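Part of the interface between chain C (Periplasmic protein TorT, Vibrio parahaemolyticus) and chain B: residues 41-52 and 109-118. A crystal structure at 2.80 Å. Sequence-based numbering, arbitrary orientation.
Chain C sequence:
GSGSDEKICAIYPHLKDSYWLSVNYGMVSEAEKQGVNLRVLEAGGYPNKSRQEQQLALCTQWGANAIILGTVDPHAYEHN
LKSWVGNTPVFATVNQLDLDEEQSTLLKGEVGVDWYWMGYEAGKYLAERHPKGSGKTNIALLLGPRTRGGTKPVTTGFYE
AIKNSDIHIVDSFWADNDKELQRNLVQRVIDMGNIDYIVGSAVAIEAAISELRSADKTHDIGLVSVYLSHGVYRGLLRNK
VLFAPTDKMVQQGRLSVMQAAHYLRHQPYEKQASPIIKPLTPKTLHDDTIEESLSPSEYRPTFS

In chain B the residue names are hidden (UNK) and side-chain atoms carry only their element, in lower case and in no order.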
ATOM      1  N   LEU C  41     -10.631 -13.515 -21.657  1.00 47.79           N
ATOM      2  CA  LEU C  41     -10.888 -12.394 -20.752  1.00 44.89           C
ATOM      3  C   LEU C  41     -11.133 -13.029 -19.384  1.00 44.66           C
ATOM      4  O   LEU C  41     -11.501 -14.207 -19.300  1.00 42.88           O
ATOM      5  CB  LEU C  41     -12.114 -11.583 -21.202  1.00 42.49           C
ATOM      6  CG  LEU C  41     -12.047 -10.936 -22.597  1.00 40.86           C
ATOM      7  CD1 LEU C  41     -13.308 -10.158 -22.876  1.00 39.81           C
ATOM      8  CD2 LEU C  41     -10.858 -10.008 -22.680  1.00 39.97           C
ATOM      9  N   GLU C  42     -10.923 -12.256 -18.320  1.00 46.01           N
ATOM     10  CA  GLU C  42     -11.073 -12.765 -16.961  1.00 46.13           C
ATOM     11  C   GLU C  42     -11.599 -11.734 -15.967  1.00 45.76           C
ATOM     12  O   GLU C  42     -10.895 -10.792 -15.595  1.00 45.14           O
ATOM     13  CB  GLU C  42      -9.732 -13.309 -16.479  1.00 47.01           C
ATOM     14  CG  GLU C  42      -9.546 -13.216 -14.986  1.00 52.09           C
ATOM     15  CD  GLU C  42      -8.518 -12.180 -14.604  1.00 53.15           C
ATOM     16  OE1 GLU C  42      -8.443 -11.832 -13.410  1.00 54.98           O
ATOM     17  OE2 GLU C  42      -7.773 -11.724 -15.496  1.00 53.70           O
ATOM     18  N   ALA C  43     -12.831 -11.960 -15.519  1.00 45.73           N
ATOM     19  CA  ALA C  43     -13.533 -11.083 -14.581  1.00 44.81           C
ATOM     20  C   ALA C  43     -12.695 -10.566 -13.412  1.00 45.00           C
ATOM     21  O   ALA C  43     -13.075  -9.586 -12.763  1.00 44.71           O
ATOM     22  CB  ALA C  43     -14.777 -11.790 -14.055  1.00 44.10           C
ATOM     23  N   GLY C  44     -11.572 -11.224 -13.132  1.00 43.06           N
ATOM     24  CA  GLY C  44     -10.725 -10.778 -12.046  1.00 42.51           C
ATOM     25  C   GLY C  44     -11.119 -11.191 -10.635  1.00 43.22           C
ATOM     26  O   GLY C  44     -10.436 -10.806  -9.680  1.00 43.70           O
ATOM     27  N   GLY C  45     -12.199 -11.959 -10.486  1.00 41.85           N
ATOM     28  CA  GLY C  45     -12.611 -12.399  -9.167  1.00 41.60           C
ATOM     29  C   GLY C  45     -14.085 -12.726  -9.166  1.00 45.01           C
ATOM     30  O   GLY C  45     -14.868 -11.978  -9.748  1.00 44.05           O
ATOM     31  N   TYR C  46     -14.472 -13.827  -8.508  1.00 47.50           N
ATOM     32  CA  TYR C  46     -15.885 -14.247  -8.454  1.00 48.56           C
ATOM     33  C   TYR C  46     -16.881 -13.144  -8.138  1.00 49.09           C
ATOM     34  O   TYR C  46     -17.977 -13.126  -8.688  1.00 50.09           O
ATOM     35  CB  TYR C  46     -16.090 -15.407  -7.472  1.00 49.34           C
ATOM     36  CG  TYR C  46     -15.837 -16.781  -8.075  1.00 51.28           C
ATOM     37  CD1 TYR C  46     -14.588 -17.393  -7.966  1.00 53.43           C
ATOM     38  CD2 TYR C  46     -16.827 -17.436  -8.814  1.00 51.14           C
ATOM     39  CE1 TYR C  46     -14.325 -18.621  -8.583  1.00 55.71           C
ATOM     40  CE2 TYR C  46     -16.575 -18.663  -9.440  1.00 53.92           C
ATOM     41  CZ  TYR C  46     -15.320 -19.249  -9.325  1.00 56.67           C
ATOM     42  OH  TYR C  46     -15.033 -20.436  -9.982  1.00 56.23           O
ATOM     43  N   PRO C  47     -16.520 -12.205  -7.250  1.00 49.83           N
ATOM     44  CA  PRO C  47     -17.448 -11.116  -6.918  1.00 49.99           C
ATOM     45  C   PRO C  47     -17.782 -10.196  -8.095  1.00 50.97           C
ATOM     46  O   PRO C  47     -18.937  -9.785  -8.255  1.00 51.73           O
ATOM     47  CB  PRO C  47     -16.723 -10.375  -5.803  1.00 47.79           C
ATOM     48  CG  PRO C  47     -15.927 -11.471  -5.143  1.00 48.19           C
ATOM     49  CD  PRO C  47     -15.380 -12.217  -6.318  1.00 49.21           C
ATOM     50  N   ASN C  48     -16.771  -9.897  -8.913  1.00 50.36           N
ATOM     51  CA  ASN C  48     -16.909  -9.013 -10.075  1.00 49.94           C
ATOM     52  C   ASN C  48     -17.975  -9.392 -11.097  1.00 50.04           C
ATOM     53  O   ASN C  48     -17.720  -9.431 -12.303  1.00 47.95           O
ATOM     54  CB  ASN C  48     -15.562  -8.873 -10.789  1.00 49.07           C
ATOM     55  CG  ASN C  48     -14.493  -8.285  -9.897  1.00 47.79           C
ATOM     56  OD1 ASN C  48     -14.801  -7.539  -8.973  1.00 50.48           O
ATOM     57  ND2 ASN C  48     -13.232  -8.604 -10.170  1.00 44.87           N
ATOM     58  N   LYS C  49     -19.184  -9.636 -10.613  1.00 52.30           N
ATOM     59  CA  LYS C  49     -20.283 -10.013 -11.484  1.00 54.77           C
ATOM     60  C   LYS C  49     -20.475  -8.965 -12.561  1.00 54.10           C
ATOM     61  O   LYS C  49     -20.630  -9.292 -13.738  1.00 55.63           O
ATOM     62  CB  LYS C  49     -21.556 -10.184 -10.663  1.00 57.49           C
ATOM     63  CG  LYS C  49     -21.416 -11.256  -9.590  1.00 62.55           C
ATOM     64  CD  LYS C  49     -22.703 -11.431  -8.808  1.00 66.71           C
ATOM     65  CE  LYS C  49     -22.550 -12.488  -7.727  1.00 69.68           C
ATOM     66  NZ  LYS C  49     -23.858 -12.753  -7.058  1.00 71.74           N
ATOM     67  N   SER C  50     -20.441  -7.703 -12.160  1.00 53.99           N
ATOM     68  CA  SER C  50     -20.608  -6.595 -13.095  1.00 54.28           C
ATOM     69  C   SER C  50     -19.542  -6.563 -14.205  1.00 54.93           C
ATOM     70  O   SER C  50     -19.858  -6.313 -15.379  1.00 52.65           O
ATOM     71  CB  SER C  50     -20.587  -5.279 -12.318  1.00 54.55           C
ATOM     72  OG  SER C  50     -20.442  -4.171 -13.183  1.00 55.58           O
ATOM     73  N   ARG C  51     -18.282  -6.801 -13.830  1.00 55.76           N
ATOM     74  CA  ARG C  51     -17.187  -6.796 -14.797  1.00 55.69           C
ATOM     75  C   ARG C  51     -17.324  -7.924 -15.832  1.00 57.55           C
ATOM     76  O   ARG C  51     -17.008  -7.717 -17.013  1.00 57.67           O
ATOM     77  CB  ARG C  51     -15.825  -6.895 -14.088  1.00 53.34           C
ATOM     78  CG  ARG C  51     -14.647  -6.930 -15.062  1.00 52.68           C
ATOM     79  CD  ARG C  51     -13.566  -5.898 -14.738  1.00 53.06           C
ATOM     80  NE  ARG C  51     -12.590  -6.371 -13.759  1.00 52.60           N
ATOM     81  CZ  ARG C  51     -12.413  -5.848 -12.549  1.00 52.13           C
ATOM     82  NH1 ARG C  51     -13.153  -4.825 -12.146  1.00 55.40           N
ATOM     83  NH2 ARG C  51     -11.486  -6.341 -11.744  1.00 49.84           N
ATOM     84  N   GLN C  52     -17.797  -9.104 -15.409  1.00 56.19           N
ATOM     85  CA  GLN C  52     -17.961 -10.212 -16.347  1.00 55.99           C
ATOM     86  C   GLN C  52     -18.964  -9.823 -17.423  1.00 56.73           C
ATOM     87  O   GLN C  52     -18.799 -10.168 -18.597  1.00 55.25           O
ATOM     88  CB  GLN C  52     -18.428 -11.475 -15.626  1.00 55.35           C
ATOM     89  CG  GLN C  52     -18.278 -12.732 -16.477  1.00 51.86           C
ATOM     90  CD  GLN C  52     -18.393 -14.002 -15.668  1.00 52.63           C
ATOM     91  OE1 GLN C  52     -19.438 -14.274 -15.075  1.00 54.03           O
ATOM     92  NE2 GLN C  52     -17.312 -14.789 -15.627  1.00 50.20           N
TER
ATOM     93  N   UNK B 109      -8.815  -0.199  -8.884  1.00 41.71           N
ATOM     94  CA  UNK B 109      -9.110  -1.458  -8.244  1.00 42.11           C
ATOM     95  C   UNK B 109      -8.782  -2.583  -9.219  1.00 40.42           C
ATOM     96  O   UNK B 109      -8.144  -3.574  -8.871  1.00 39.42           O
ATOM     97  c   UNK B 109     -10.945  -2.554  -6.893  1.00 46.81           C
ATOM     98  c   UNK B 109     -10.580  -1.486  -7.859  1.00 42.53           C
ATOM     99  o   UNK B 109     -12.403  -2.020  -5.108  1.00 56.97           O
ATOM    100  c   UNK B 109     -12.327  -2.335  -6.319  1.00 52.52           C
ATOM    101  o   UNK B 109     -13.330  -2.463  -7.071  1.00 50.30           O
ATOM    102  N   UNK B 110      -9.218  -2.423 -10.453  1.00 38.45           N
ATOM    103  CA  UNK B 110      -8.952  -3.445 -11.445  1.00 38.45           C
ATOM    104  C   UNK B 110      -7.448  -3.661 -11.568  1.00 36.27           C
ATOM    105  O   UNK B 110      -6.962  -4.792 -11.521  1.00 37.27           O
ATOM    106  o   UNK B 110     -10.286  -4.789 -15.866  1.00 49.05           O
ATOM    107  c   UNK B 110     -10.142  -3.813 -15.094  1.00 49.00           C
ATOM    108  c   UNK B 110      -9.216  -3.971 -13.907  1.00 44.65           C
ATOM    109  o   UNK B 110     -10.713  -2.709 -15.268  1.00 53.51           O
ATOM    110  c   UNK B 110      -9.560  -3.039 -12.787  1.00 39.35           C
ATOM    111  N   UNK B 111      -6.718  -2.566 -11.723  1.00 35.01           N
ATOM    112  CA  UNK B 111      -5.268  -2.608 -11.851  1.00 32.33           C
ATOM    113  C   UNK B 111      -4.626  -3.316 -10.664  1.00 32.62           C
ATOM    114  O   UNK B 111      -3.641  -4.028 -10.795  1.00 34.01           O
ATOM    115  c   UNK B 111      -2.807   0.355 -12.132  1.00 26.91           C
ATOM    116  c   UNK B 111      -2.821  -1.785 -13.476  1.00 28.86           C
ATOM    117  c   UNK B 111      -3.217  -1.116 -12.148  1.00 28.08           C
ATOM    118  c   UNK B 111      -4.724  -1.195 -11.945  1.00 27.41           C
ATOM    119  N   UNK B 112      -5.191  -3.123  -9.491  1.00 33.26           N
ATOM    120  CA  UNK B 112      -4.625  -3.754  -8.321  1.00 35.15           C
ATOM    121  C   UNK B 112      -4.808  -5.265  -8.428  1.00 33.38           C
ATOM    122  O   UNK B 112      -3.855  -6.019  -8.307  1.00 34.46           O
ATOM    123  c   UNK B 112      -5.295  -3.170  -7.071  1.00 36.16           C
ATOM    124  o   UNK B 112      -6.420  -5.245  -5.506  1.00 40.44           O
ATOM    125  c   UNK B 112      -5.206  -4.999  -5.377  1.00 38.69           C
ATOM    126  o   UNK B 112      -4.389  -5.822  -4.924  1.00 41.43           O
ATOM    127  c   UNK B 112      -4.711  -3.630  -5.769  1.00 37.33           C
ATOM    128  N   UNK B 113      -6.040  -5.691  -8.681  1.00 34.39           N
ATOM    129  CA  UNK B 113      -6.394  -7.104  -8.838  1.00 32.35           C
ATOM    130  C   UNK B 113      -5.623  -7.737 -10.005  1.00 33.21           C
ATOM    131  O   UNK B 113      -5.189  -8.895  -9.932  1.00 32.78           O
ATOM    132  c   UNK B 113      -8.743  -6.745  -7.910  1.00 31.47           C
ATOM    133  o   UNK B 113     -10.608  -6.892  -9.373  1.00 37.84           O
ATOM    134  n   UNK B 113     -11.057  -6.469  -7.199  1.00 30.39           N
ATOM    135  c   UNK B 113      -7.909  -7.231  -9.075  1.00 28.88           C
ATOM    136  c   UNK B 113     -10.219  -6.714  -8.221  1.00 34.24           C
ATOM    137  N   UNK B 114      -5.446  -6.974 -11.080  1.00 33.45           N
ATOM    138  CA  UNK B 114      -4.713  -7.486 -12.215  1.00 35.38           C
ATOM    139  C   UNK B 114      -3.275  -7.794 -11.825  1.00 36.31           C
ATOM    140  O   UNK B 114      -2.769  -8.874 -12.106  1.00 38.52           O
ATOM    141  c   UNK B 114      -4.599  -8.432 -14.957  1.00 35.91           C
ATOM    142  c   UNK B 114      -4.054  -7.048 -14.647  1.00 36.31           C
ATOM    143  c   UNK B 114      -4.300  -6.124 -15.822  1.00 38.77           C
ATOM    144  c   UNK B 114      -4.730  -6.494 -13.378  1.00 34.09           C
ATOM    145  N   UNK B 115      -2.603  -6.855 -11.183  1.00 36.86           N
ATOM    146  CA  UNK B 115      -1.232  -7.117 -10.805  1.00 38.51           C
ATOM    147  C   UNK B 115      -1.162  -8.151  -9.699  1.00 39.68           C
ATOM    148  O   UNK B 115      -0.155  -8.841  -9.570  1.00 41.28           O
ATOM    149  o   UNK B 115      -1.221  -5.277  -9.234  1.00 38.39           O
ATOM    150  c   UNK B 115      -0.450  -4.863 -11.471  1.00 35.38           C
ATOM    151  c   UNK B 115      -0.518  -5.849 -10.343  1.00 37.65           C
ATOM    152  N   UNK B 116      -2.223  -8.261  -8.905  1.00 39.93           N
ATOM    153  CA  UNK B 116      -2.243  -9.241  -7.820  1.00 42.88           C
ATOM    154  C   UNK B 116      -2.238 -10.633  -8.441  1.00 43.28           C
ATOM    155  O   UNK B 116      -1.557 -11.551  -7.972  1.00 41.83           O
ATOM    156  c   UNK B 116      -4.720  -9.760  -4.895  1.00 52.81           C
ATOM    157  c   UNK B 116      -3.496  -9.076  -6.968  1.00 43.71           C
ATOM    158  c   UNK B 116      -3.456  -9.886  -5.704  1.00 47.32           C
ATOM    159  n   UNK B 116      -3.651  -9.530  -1.388  1.00 62.93           N
ATOM    160  c   UNK B 116      -3.881  -9.180  -2.647  1.00 61.35           C
ATOM    161  n   UNK B 116      -4.446 -10.046  -3.490  1.00 59.44           N
ATOM    162  n   UNK B 116      -3.535  -7.967  -3.059  1.00 61.77           N
ATOM    163  N   UNK B 117      -3.017 -10.764  -9.507  1.00 44.10           N
ATOM    164  CA  UNK B 117      -3.133 -12.002 -10.255  1.00 45.42           C
ATOM    165  C   UNK B 117      -1.766 -12.460 -10.780  1.00 45.35           C
ATOM    166  O   UNK B 117      -1.399 -13.631 -10.656  1.00 45.33           O
ATOM    167  o   UNK B 117      -5.371 -11.435 -10.953  1.00 49.22           O
ATOM    168  c   UNK B 117      -4.076 -11.805 -11.436  1.00 44.79           C
ATOM    169  c   UNK B 117      -4.201 -13.066 -12.214  1.00 48.05           C
ATOM    170  N   UNK B 118      -1.011 -11.538 -11.365  1.00 44.58           N
ATOM    171  CA  UNK B 118       0.300 -11.878 -11.890  1.00 44.16           C
ATOM    172  C   UNK B 118       1.220 -12.313 -10.754  1.00 44.65           C
ATOM    173  O   UNK B 118       2.137 -13.113 -10.964  1.00 44.28           O
ATOM    174  c   UNK B 118       0.902 -10.684 -12.617  1.00 44.14           C
ATOM    175  n   UNK B 118      -0.252  -7.913 -14.347  1.00 52.48           N
ATOM    176  c   UNK B 118       0.094 -10.247 -13.821  1.00 46.22           C
ATOM    177  c   UNK B 118       0.585  -8.937 -14.423  1.00 49.14           C
ATOM    178  o   UNK B 118       1.698  -8.844 -14.943  1.00 47.54           O
TER
HETATM  179  O   HOH W   1      -7.670 -13.405 -11.537  1.00 42.52           O

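Position 109 opens a stretch that is helical throughout. Its side chain has three carbons, the third bearing two oxygens: a carboxylate, hence B:Glu109. Its CA-to-CB bond points sideways, and though its end comes nearer to chain C, it makes no close contact; a carboxylate oxygen is bound elsewhere in the structure.

Position 110 has the same atoms, and its carboxyl carbon lies over one face of the C:Arg51 guanidinium. This is B:Glu110. Its OE2 forms a salt bridge with C:Arg51 NE at 3.5 Å, but the oxygen sits well out of the guanidinium plane, so no N-H points at it and the attraction is one of charge alone. An acidic residue suits the place because it offsets the arginine's charge.

Position 111 has four carbons forked at the second, B:Leu111, which points away from chain C and is buried, as suits a hydrocarbon. Position 112, three carbons and two terminal oxygens, is B:Glu112, out of reach of chain C.

At position 113, three carbons end in one oxygen and one nitrogen, a side-chain amide pointing toward chain C, its oxygen within reach of C:Asn48 ND2 and C:Arg51 NH2. This is B:Gln113. Its OE1 accepts a well-directed hydrogen bond from C:Asn48 ND2 at 3.2 Å and one from C:Arg51 NH2 at 2.6 Å, short but weak because its angle is only 124°. The neutral carbonyl can accept from both.

Position 114, four carbons forked at the second, is B:Leu114, another buried hydrocarbon. Position 115, one carbon bearing an oxygen and a carbon, is B:Thr115; its buried hydroxyl is hydrogen-bonded elsewhere in the structure. Position 116 runs through three carbons and a nitrogen to a carbon with two more nitrogens: B:Arg116, whose NH1 forms a salt bridge with B:Glu112 OE2 (3.0 Å, that oxygen's place being less sure), pairing opposite charges one turn apart.

Position 117 repeats the carbon bearing one oxygen and one carbon, and points toward chain C, near C:Glu42. It is B:Thr117. Its OG1 donates to B:Gln113 O at 2.7 Å and lies 4.0 Å from C:Glu42 OE1; water 1, to one side, bridges them, donating to both. Position 118, three carbons ending in an oxygen and a nitrogen, is B:Gln118, buried, its NE2 bound elsewhere.

The contact thus uses residues 110, 113 and 117. C:Arg51 meets a carboxylate over one face and an amide oxygen at its edge. C:Asn48 ND2 also donates to C:Ala43 O (2.8 Å), tying loop to helix. C:Gly44's backbone angles alone call for glycine; a CB would also crowd C:Arg51 NH2. The water completes the link at C:Glu42.

Chain B, residues 109-118: EELEQLTRTQ
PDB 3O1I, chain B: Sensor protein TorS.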